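Local structure of DtpA (Streptomyces lividans TK24, 5MAP) at residues Val300-Ser305 and Val323-Asp328; Phe35-Gly40 and His90-Arg95. The protein is a haem-containing dye-type peroxidase, which probably uses hydrogen peroxide to oxidise its substrates and here carries dioxygen on its reduced iron. All coordinates share one frame; numbering follows the deposited sequence.

Contact 1: residues Val300-Ser305 and Val323-Asp328; sequences VRRPFS and VCWQAD. With HEM (protoporphyrin IX containing Fe), chain E; OXY (oxygen molecule), chain F.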
loop_
_atom_site.group_PDB
_atom_site.type_symbol
_atom_site.label_atom_id
_atom_site.label_comp_id
_atom_site.label_asym_id
_atom_site.label_seq_id
_atom_site.Cartn_x
_atom_site.Cartn_y
_atom_site.Cartn_z
ATOM N N VAL B 300 11.364 -11.688 -18.098
ATOM C CA VAL B 300 11.519 -11.464 -16.676
ATOM C C VAL B 300 10.244 -10.877 -16.105
ATOM O O VAL B 300 9.789 -9.826 -16.530
ATOM C CB VAL B 300 12.710 -10.554 -16.396
ATOM C CG1 VAL B 300 12.654 -9.880 -14.991
ATOM C CG2 VAL B 300 13.988 -11.335 -16.599
ATOM N N ARG B 301 9.631 -11.578 -15.165
ATOM C CA ARG B 301 8.474 -11.123 -14.517
ATOM C C ARG B 301 8.845 -10.507 -13.188
ATOM O O ARG B 301 9.580 -11.113 -12.346
ATOM C CB ARG B 301 7.547 -12.287 -14.314
ATOM C CG ARG B 301 7.063 -12.973 -15.563
ATOM C CD ARG B 301 6.374 -14.264 -15.202
ATOM N NE ARG B 301 7.392 -15.247 -14.820
ATOM C CZ ARG B 301 7.436 -15.962 -13.693
ATOM N NH1 ARG B 301 6.479 -15.870 -12.777
ATOM N NH2 ARG B 301 8.446 -16.800 -13.470
ATOM N N ARG B 302 8.344 -9.299 -12.949
ATOM C CA ARG B 302 8.723 -8.482 -11.774
ATOM C C ARG B 302 7.502 -7.634 -11.383
ATOM O O ARG B 302 7.465 -6.403 -11.655
ATOM C CB ARG B 302 9.899 -7.579 -12.161
ATOM C CG ARG B 302 10.502 -6.830 -10.997
ATOM C CD ARG B 302 11.698 -5.950 -11.430
ATOM N NE ARG B 302 12.199 -5.263 -10.274
ATOM C CZ ARG B 302 11.677 -4.207 -9.734
ATOM N NH1 ARG B 302 10.696 -3.527 -10.360
ATOM N NH2 ARG B 302 12.184 -3.726 -8.607
ATOM N N PRO B 303 6.504 -8.266 -10.776
ATOM C CA PRO B 303 5.194 -7.709 -10.554
ATOM C C PRO B 303 5.079 -7.087 -9.176
ATOM O O PRO B 303 5.997 -7.165 -8.316
ATOM C CB PRO B 303 4.314 -8.976 -10.591
ATOM C CG PRO B 303 5.163 -10.080 -10.014
ATOM C CD PRO B 303 6.538 -9.713 -10.505
ATOM N N PHE B 304 3.944 -6.465 -8.957
ATOM C CA PHE B 304 3.407 -6.123 -7.608
ATOM C C PHE B 304 2.045 -6.677 -7.476
ATOM O O PHE B 304 1.335 -6.822 -8.488
ATOM C CB PHE B 304 3.331 -4.648 -7.373
ATOM C CG PHE B 304 4.630 -3.957 -7.526
ATOM C CD1 PHE B 304 5.042 -3.530 -8.793
ATOM C CD2 PHE B 304 5.433 -3.690 -6.447
ATOM C CE1 PHE B 304 6.280 -2.910 -8.976
ATOM C CE2 PHE B 304 6.631 -3.000 -6.600
ATOM C CZ PHE B 304 7.053 -2.592 -7.871
ATOM N N SER B 305 1.607 -6.968 -6.260
ATOM C CA SER B 305 0.259 -7.365 -6.058
ATOM C C SER B 305 -0.564 -6.109 -5.815
ATOM O O SER B 305 -0.016 -5.081 -5.457
ATOM C CB SER B 305 0.130 -8.307 -4.854
ATOM O OG SER B 305 0.651 -9.637 -5.088
ATOM N N VAL B 323 4.085 -7.307 -14.559
ATOM C CA VAL B 323 5.034 -6.455 -15.298
ATOM C C VAL B 323 6.075 -7.447 -15.758
ATOM O O VAL B 323 6.647 -8.177 -14.984
ATOM C CB VAL B 323 5.661 -5.393 -14.350
ATOM C CG1 VAL B 323 6.588 -4.491 -15.139
ATOM C CG2 VAL B 323 4.581 -4.546 -13.689
ATOM N N CYS B 324 6.237 -7.550 -17.067
ATOM C CA CYS B 324 7.259 -8.423 -17.621
ATOM C C CYS B 324 8.105 -7.644 -18.634
ATOM O O CYS B 324 7.716 -6.648 -19.221
ATOM C CB CYS B 324 6.717 -9.668 -18.263
ATOM S SG CYS B 324 5.796 -9.347 -19.780
ATOM N N TRP B 325 9.339 -8.155 -18.771
ATOM C CA TRP B 325 10.441 -7.509 -19.458
ATOM C C TRP B 325 11.023 -8.429 -20.504
ATOM O O TRP B 325 11.239 -9.620 -20.229
ATOM C CB TRP B 325 11.489 -7.126 -18.462
ATOM C CG TRP B 325 11.072 -6.128 -17.464
ATOM C CD1 TRP B 325 10.622 -6.367 -16.201
ATOM C CD2 TRP B 325 11.039 -4.718 -17.638
ATOM N NE1 TRP B 325 10.321 -5.206 -15.571
ATOM C CE2 TRP B 325 10.563 -4.151 -16.413
ATOM C CE3 TRP B 325 11.413 -3.858 -18.686
ATOM C CZ2 TRP B 325 10.419 -2.771 -16.244
ATOM C CZ3 TRP B 325 11.302 -2.502 -18.491
ATOM C CH2 TRP B 325 10.799 -1.964 -17.285
ATOM N N GLN B 326 11.282 -7.887 -21.666
ATOM C CA GLN B 326 11.723 -8.723 -22.832
ATOM C C GLN B 326 12.383 -7.889 -23.860
ATOM O O GLN B 326 12.031 -6.694 -24.031
ATOM C CB GLN B 326 10.583 -9.478 -23.527
ATOM C CG GLN B 326 9.397 -8.662 -23.964
ATOM C CD GLN B 326 8.259 -8.833 -23.012
ATOM O OE1 GLN B 326 7.662 -9.954 -22.875
ATOM N NE2 GLN B 326 8.011 -7.760 -22.233
ATOM N N ALA B 327 13.259 -8.511 -24.652
ATOM C CA ALA B 327 13.914 -7.750 -25.744
ATOM C C ALA B 327 12.960 -7.470 -26.895
ATOM O O ALA B 327 13.143 -6.495 -27.651
ATOM C CB ALA B 327 15.127 -8.526 -26.239
ATOM N N ASP B 328 11.988 -8.343 -27.051
ATOM C CA ASP B 328 11.010 -8.234 -28.153
ATOM C C ASP B 328 9.722 -8.864 -27.645
ATOM O O ASP B 328 9.749 -10.021 -27.323
ATOM C CB ASP B 328 11.566 -8.969 -29.403
ATOM C CG ASP B 328 10.597 -8.956 -30.574
ATOM O OD1 ASP B 328 9.512 -8.429 -30.515
ATOM O OD2 ASP B 328 10.954 -9.546 -31.624
HETATM C CHA HEM E . 5.318 -18.795 -13.786
HETATM C CHB HEM E . 1.352 -17.215 -11.385
HETATM C CHC HEM E . 0.136 -14.431 -15.278
HETATM C CHD HEM E . 4.100 -16.068 -17.538
HETATM C C1A HEM E . 4.322 -18.600 -12.862
HETATM C C2A HEM E . 4.244 -19.286 -11.616
HETATM C C3A HEM E . 3.147 -18.868 -10.945
HETATM C C4A HEM E . 2.509 -17.878 -11.755
HETATM C CMA HEM E . 2.648 -19.312 -9.566
HETATM C CAA HEM E . 5.210 -20.360 -11.176
HETATM C CBA HEM E . 6.432 -19.993 -10.321
HETATM C CGA HEM E . 7.392 -19.187 -11.155
HETATM O O1A HEM E . 8.197 -19.694 -11.931
HETATM O O2A HEM E . 7.312 -17.987 -11.017
HETATM C C1B HEM E . 0.667 -16.294 -12.278
HETATM C C2B HEM E . -0.484 -15.557 -11.910
HETATM C C3B HEM E . -0.831 -14.778 -12.964
HETATM C C4B HEM E . 0.143 -15.030 -14.023
HETATM C CMB HEM E . -1.235 -15.638 -10.630
HETATM C CAB HEM E . -1.911 -13.786 -13.144
HETATM C CBB HEM E . -2.456 -13.078 -12.166
HETATM C C1C HEM E . 1.094 -14.678 -16.256
HETATM C C2C HEM E . 1.072 -14.113 -17.568
HETATM C C3C HEM E . 2.233 -14.523 -18.232
HETATM C C4C HEM E . 2.911 -15.423 -17.296
HETATM C CMC HEM E . 0.005 -13.153 -18.067
HETATM C CAC HEM E . 2.725 -14.284 -19.611
HETATM C CBC HEM E . 1.939 -13.961 -20.655
HETATM C C1D HEM E . 4.736 -16.937 -16.626
HETATM C C2D HEM E . 6.037 -17.494 -16.953
HETATM C C3D HEM E . 6.381 -18.291 -15.943
HETATM C C4D HEM E . 5.268 -18.168 -14.997
HETATM C CMD HEM E . 6.838 -17.310 -18.183
HETATM C CAD HEM E . 7.628 -19.112 -15.858
HETATM C CBD HEM E . 7.519 -20.400 -16.678
HETATM C CGD HEM E . 8.748 -21.309 -16.435
HETATM O O1D HEM E . 8.767 -22.179 -15.490
HETATM O O2D HEM E . 9.750 -21.102 -17.181
HETATM N NA HEM E . 3.228 -17.751 -12.949
HETATM N NB HEM E . 1.028 -15.908 -13.555
HETATM N NC HEM E . 2.147 -15.534 -16.137
HETATM N ND HEM E . 4.250 -17.356 -15.434
HETATM FE FE HEM E . 2.681 -16.676 -14.545
HETATM O O1 OXY F . 3.637 -14.235 -12.614
HETATM O O2 OXY F . 3.676 -15.043 -13.626
HETATM O O HOH W 1 9.074 -4.417 -12.769
#
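With CG of W325 anti to the carbonyl carbon (chi1 -64°), the indole turns its edge to R302, NE1 lying 4.2 Å from R302 CB. CG of R302 is anti to its own backbone N (chi1 -172°), and the chain, extended as far as NE, carries the guanidinium to a water that takes hydrogen bonds from R302 NH1 and W325 NE1 while donating to R302 O. The far end of R302 is held by Q27 and by the carbonyls of T24 and P25.

V300 and W325 form an antiparallel hydrogen-bonded pair (V300 N to W325 O 3.0 Å), and R302 N donates to V323 O at 2.9 Å, almost straight (171°). The branched valines suit these extended strands; V323 CB rests 3.4 Å from R302 O.

R301, beside C324 on the opposite face of the sheet, turns to the haem through its bend at chi3. Haem C4D lies over the centre of its guanidinium; NH1 and NH2 both grip haem propionate O2A (NH1 at 2.9 Å), and NH1 also reaches dioxygen O2 weakly, at 3.0 Å. Arginine thus holds the propionate firmly and the iron-bound oxygen only weakly, consistent with a distal residue that steadies bound ligand.

Contact 2: residues Phe35-Gly40 and His90-Arg95; sequences FDLAAG and HSFFGR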
loop_
_atom_site.group_PDB
_atom_site.type_symbol
_atom_site.label_atom_id
_atom_site.label_comp_id
_atom_site.label_asym_id
_atom_site.label_seq_id
_atom_site.Cartn_x
_atom_site.Cartn_y
_atom_site.Cartn_z
ATOM N N PHE B 35 1.371 8.873 -18.354
ATOM C CA PHE B 35 1.135 10.267 -18.668
ATOM C C PHE B 35 0.819 10.394 -20.147
ATOM O O PHE B 35 1.373 9.642 -20.959
ATOM C CB PHE B 35 2.370 11.143 -18.331
ATOM C CG PHE B 35 2.680 11.231 -16.872
ATOM C CD1 PHE B 35 3.549 10.279 -16.280
ATOM C CD2 PHE B 35 2.187 12.242 -16.082
ATOM C CE1 PHE B 35 3.854 10.359 -14.962
ATOM C CE2 PHE B 35 2.423 12.250 -14.708
ATOM C CZ PHE B 35 3.291 11.327 -14.164
ATOM N N ASP B 36 -0.048 11.333 -20.483
ATOM C CA ASP B 36 -0.231 11.725 -21.869
ATOM C C ASP B 36 0.304 13.122 -21.967
ATOM O O ASP B 36 0.078 13.958 -21.129
ATOM C CB ASP B 36 -1.701 11.663 -22.241
ATOM C CG ASP B 36 -2.138 10.280 -22.498
ATOM O OD1 ASP B 36 -1.323 9.358 -22.761
ATOM O OD2 ASP B 36 -3.328 10.068 -22.356
ATOM N N LEU B 37 1.002 13.379 -23.049
ATOM C CA LEU B 37 1.461 14.708 -23.375
ATOM C C LEU B 37 0.304 15.704 -23.562
ATOM O O LEU B 37 -0.704 15.408 -24.215
ATOM C CB LEU B 37 2.352 14.624 -24.609
ATOM C CG LEU B 37 3.759 13.978 -24.424
ATOM C CD1 LEU B 37 4.369 13.698 -25.767
ATOM C CD2 LEU B 37 4.711 14.844 -23.594
ATOM N N ALA B 38 0.483 16.910 -23.032
ATOM C CA ALA B 38 -0.531 17.970 -23.243
ATOM C C ALA B 38 -0.630 18.364 -24.698
ATOM O O ALA B 38 0.296 18.157 -25.474
ATOM C CB ALA B 38 -0.159 19.187 -22.445
ATOM N N ALA B 39 -1.784 18.926 -25.070
ATOM C CA ALA B 39 -1.940 19.620 -26.354
ATOM C C ALA B 39 -0.828 20.670 -26.525
ATOM O O ALA B 39 -0.538 21.468 -25.616
ATOM C CB ALA B 39 -3.319 20.276 -26.407
ATOM N N GLY B 40 -0.167 20.648 -27.670
ATOM C CA GLY B 40 0.931 21.595 -27.884
ATOM C C GLY B 40 2.245 21.242 -27.195
ATOM O O GLY B 40 3.219 22.020 -27.265
ATOM N N HIS B 90 3.645 3.658 -27.789
ATOM C CA HIS B 90 3.502 3.786 -29.247
ATOM C C HIS B 90 3.029 5.175 -29.585
ATOM O O HIS B 90 3.491 5.744 -30.529
ATOM C CB HIS B 90 2.514 2.735 -29.716
ATOM C CG HIS B 90 2.305 2.727 -31.196
ATOM N ND1 HIS B 90 1.413 3.572 -31.806
ATOM C CD2 HIS B 90 2.779 1.898 -32.147
ATOM C CE1 HIS B 90 1.408 3.303 -33.108
ATOM N NE2 HIS B 90 2.240 2.304 -33.338
ATOM N N SER B 91 2.130 5.737 -28.805
ATOM C CA SER B 91 1.504 7.014 -29.117
ATOM C C SER B 91 2.457 8.202 -28.939
ATOM O O SER B 91 2.293 9.265 -29.561
ATOM C CB SER B 91 0.269 7.232 -28.273
ATOM O OG SER B 91 0.639 7.166 -26.921
ATOM N N PHE B 92 3.493 8.060 -28.127
ATOM C CA PHE B 92 4.498 9.143 -27.955
ATOM C C PHE B 92 5.095 9.700 -29.232
ATOM O O PHE B 92 5.217 10.862 -29.363
ATOM C CB PHE B 92 5.643 8.603 -27.086
ATOM C CG PHE B 92 6.674 9.608 -26.759
ATOM C CD1 PHE B 92 6.502 10.512 -25.722
ATOM C CD2 PHE B 92 7.814 9.725 -27.545
ATOM C CE1 PHE B 92 7.462 11.469 -25.425
ATOM C CE2 PHE B 92 8.786 10.653 -27.232
ATOM C CZ PHE B 92 8.595 11.548 -26.200
ATOM N N PHE B 93 5.368 8.804 -30.165
ATOM C CA PHE B 93 6.205 9.036 -31.327
ATOM C C PHE B 93 5.479 9.948 -32.304
ATOM O O PHE B 93 6.065 10.894 -32.811
ATOM C CB PHE B 93 6.638 7.683 -31.911
ATOM C CG PHE B 93 7.535 6.931 -30.971
ATOM C CD1 PHE B 93 6.975 6.145 -30.002
ATOM C CD2 PHE B 93 8.891 7.114 -30.950
ATOM C CE1 PHE B 93 7.726 5.543 -29.056
ATOM C CE2 PHE B 93 9.697 6.485 -30.016
ATOM C CZ PHE B 93 9.093 5.667 -29.053
ATOM N N GLY B 94 4.197 9.747 -32.493
ATOM C CA GLY B 94 3.453 10.649 -33.386
ATOM C C GLY B 94 3.154 12.017 -32.809
ATOM O O GLY B 94 2.748 12.916 -33.554
ATOM N N ARG B 95 3.289 12.183 -31.487
ATOM C CA ARG B 95 3.161 13.486 -30.819
ATOM C C ARG B 95 4.419 14.343 -30.889
ATOM O O ARG B 95 4.378 15.526 -30.604
ATOM C CB ARG B 95 2.790 13.262 -29.352
ATOM C CG ARG B 95 1.458 12.521 -29.181
ATOM C CD ARG B 95 0.268 13.349 -29.638
ATOM N NE ARG B 95 0.361 14.692 -29.076
ATOM C CZ ARG B 95 0.032 15.040 -27.819
ATOM N NH1 ARG B 95 -0.525 14.171 -26.953
ATOM N NH2 ARG B 95 0.236 16.294 -27.433
#
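The guanidinium of R95 meets segment 35-40 with its edge: the carbonyl oxygens of L37 and A38 both lie close to its plane. NH1 gives a fairly straight bond to L37 O at 3.0 Å, and NH2 bonds A38 O at 2.7 Å, with a weaker, longer reach of 3.5 Å to L37 O. At the acceptors the approach is less regular: NH1 stands 40° out of the L37 carbonyl plane and NH2 52° out of that of A38. Among the phenylalanines, F92 places CD2 over the centre of one face of the F93 ring, and its own ring packs edge-to-face with F88.

Bends at chi2 and chi3 fold the R95 chain over L37, so that NH1 comes 3.7 Å from L37 CB and R95 CB lies 3.9 Å from L37 CD1. The same methyl touches the F92 ring obliquely, 3.8 Å from CE1. Leucine suits this place because its CD1 methyl touches both R95 CB and the F92 ring, while arginine has enough N-H groups to serve two successive carbonyls. Were R95 replaced by an alanine, the carbonyls of L37 and A38 would probably lose these donors, and the leucine the chain folded over it.

D125 bridges the two segments, accepting from L37 N and hydrogen-bonding S91 OG; its pairing with R95 is long and weak.

The contact joins the end of strand 29-37, and the turn leading to helix 43-61, to the weakly bonded helical turn at 90-95. It thus ties a central strand of the N-terminal four-stranded antiparallel sheet to the segment after strand 83-88, the sheet's outermost strand in this chain; the 2-3-1-4 strand order is that of the ferredoxin-like fold of dye-type peroxidases.

Overall arrangement
Contact 1 is buried near the middle of the chain, whereas contact 2 lies partly exposed, its centre about 22 Å from that of the chain. The two do not touch: their centres are about 24 Å apart and their nearest atoms about 12 Å. Each belongs to a different four-stranded sheet of the same 2-3-1-4 order, contact 1 to the C-terminal one and contact 2 to the N-terminal one. Strand 126-132 connects them indirectly, packing W127 and Q129 on contact 1 and L126 on contact 2. Their arginines differ with place: in contact 1 one serves the haem and its oxygen, in contact 2 one binds main-chain carbonyls at a sheet end.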